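Local coordinates for protein naphthalene dioxygenase large subunit (Rhodococcus sp., PDB 2B1X) that is the large, catalytic subunit of a Rieske-type ring-hydroxylating dioxygenase, carrying a [2Fe-2S] cluster and a separate iron (III) ion, at residues D213-H216 against T217-T220. Numbering follows the deposited sequence.
Sequences DAYH and TMMT. With FE (Fe (III) ion), chain G.
Ala214 O takes two bonds from Thr217: the backbone N at 3.0 Å, closing a type I turn, and OG1 at 2.9 Å, which arrives in the carbonyl plane on a lone pair while the N comes from above that plane. Thr217 OG1 lies beside its own backbone N (chi1 -63°), which lets both groups grip the same oxygen. The turn runs straight into the short helix 217-220, where Thr220 N bonds to His216 O at 2.8 Å.

At the iron, His216 NE2 coordinates the metal at 2.1 Å; His221, Asp372 and two waters also bind it. The far side of the imidazole is held by Asp213 OD1, which accepts ND1 at 3.1 Å from well above the carboxylate plane and His216 N at 2.8 Å, an Asx motif. Asp213 OD2 bonds instead to His111 of the second subunit, from that subunit's iron-sulfur cluster pocket.

Van der Waals contacts add to this. Met218, bent at chi3 (-86°), brings CE to the edge of the Tyr215 ring, 3.7 Å from CD1, and Thr220 CB sits at the His216 ring edge, 3.7 Å from CD2. Tyr215 OH bonds to Pro125 O, and Thr220 OG1 to Tyr110 O, both of the second subunit.

With ND1 donating to a carboxylate, NE2 is left to the metal, and Asp213 probably makes the imidazole more electron-rich while linking two metal centres across the subunit interface.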
loop_
_atom_site.group_PDB
_atom_site.type_symbol
_atom_site.label_atom_id
_atom_site.label_comp_id
_atom_site.label_asym_id
_atom_site.label_seq_id
_atom_site.Cartn_x
_atom_site.Cartn_y
_atom_site.Cartn_z
ATOM N N ASP A 213 12.755 -0.587 -31.216
ATOM C CA ASP A 213 13.058 0.842 -30.983
ATOM C C ASP A 213 14.531 1.168 -30.734
ATOM O O ASP A 213 15.035 0.993 -29.615
ATOM C CB ASP A 213 12.186 1.342 -29.807
ATOM C CG ASP A 213 12.088 2.874 -29.746
ATOM O OD1 ASP A 213 13.063 3.603 -30.003
ATOM O OD2 ASP A 213 11.046 3.430 -29.430
ATOM N N ALA A 214 15.219 1.616 -31.781
ATOM C CA ALA A 214 16.531 2.205 -31.663
ATOM C C ALA A 214 16.417 3.727 -31.555
ATOM O O ALA A 214 17.262 4.373 -30.933
ATOM C CB ALA A 214 17.361 1.831 -32.875
ATOM N N TYR A 215 15.372 4.269 -32.188
ATOM C CA TYR A 215 15.046 5.719 -32.235
ATOM C C TYR A 215 15.234 6.443 -30.905
ATOM O O TYR A 215 15.789 7.550 -30.900
ATOM C CB TYR A 215 13.591 5.898 -32.696
ATOM C CG TYR A 215 13.110 7.322 -32.977
ATOM C CD1 TYR A 215 13.961 8.313 -33.519
ATOM C CD2 TYR A 215 11.790 7.671 -32.700
ATOM C CE1 TYR A 215 13.471 9.617 -33.773
ATOM C CE2 TYR A 215 11.316 8.950 -32.939
ATOM C CZ TYR A 215 12.130 9.903 -33.481
ATOM O OH TYR A 215 11.595 11.159 -33.706
ATOM N N HIS A 216 14.823 5.804 -29.799
ATOM C CA HIS A 216 14.894 6.390 -28.431
ATOM C C HIS A 216 16.298 6.663 -27.902
ATOM O O HIS A 216 16.492 7.492 -27.028
ATOM C CB HIS A 216 14.075 5.563 -27.401
ATOM C CG HIS A 216 14.797 4.368 -26.846
ATOM N ND1 HIS A 216 15.062 3.240 -27.599
ATOM C CD2 HIS A 216 15.336 4.135 -25.621
ATOM C CE1 HIS A 216 15.716 2.363 -26.853
ATOM N NE2 HIS A 216 15.890 2.876 -25.648
ATOM N N THR A 217 17.273 5.966 -28.441
ATOM C CA THR A 217 18.666 6.140 -28.015
ATOM C C THR A 217 19.070 7.611 -27.963
ATOM O O THR A 217 19.546 8.051 -26.933
ATOM C CB THR A 217 19.605 5.389 -28.947
ATOM O OG1 THR A 217 19.334 3.993 -28.875
ATOM C CG2 THR A 217 21.063 5.501 -28.461
ATOM N N MET A 218 18.800 8.385 -29.031
ATOM C CA MET A 218 19.314 9.778 -29.115
ATOM C C MET A 218 18.830 10.697 -27.965
ATOM O O MET A 218 19.594 11.525 -27.476
ATOM C CB MET A 218 19.031 10.424 -30.475
ATOM C CG MET A 218 19.481 9.620 -31.716
ATOM S SD MET A 218 18.973 10.550 -33.273
ATOM C CE MET A 218 17.279 9.919 -33.472
ATOM N N MET A 219 17.558 10.567 -27.566
ATOM C CA MET A 219 17.036 11.370 -26.459
ATOM C C MET A 219 17.075 10.668 -25.088
ATOM O O MET A 219 17.643 11.210 -24.127
ATOM C CB MET A 219 15.652 11.894 -26.754
ATOM C CG MET A 219 15.154 12.901 -25.687
ATOM S SD MET A 219 15.935 14.541 -25.924
ATOM C CE MET A 219 17.356 14.396 -25.088
ATOM N N THR A 220 16.496 9.464 -24.995
ATOM C CA THR A 220 16.489 8.754 -23.704
ATOM C C THR A 220 17.902 8.561 -23.159
ATOM O O THR A 220 18.161 8.678 -21.942
ATOM C CB THR A 220 15.804 7.362 -23.822
ATOM O OG1 THR A 220 14.419 7.538 -24.168
ATOM C CG2 THR A 220 15.740 6.677 -22.439
HETATM FE FE FE G . 16.844 2.233 -23.893
HETATM O O HOH W 1 15.719 10.156 -29.853
HETATM O O HOH W 2 18.351 1.106 -25.060
HETATM O O HOH W 3 15.795 0.212 -23.983
#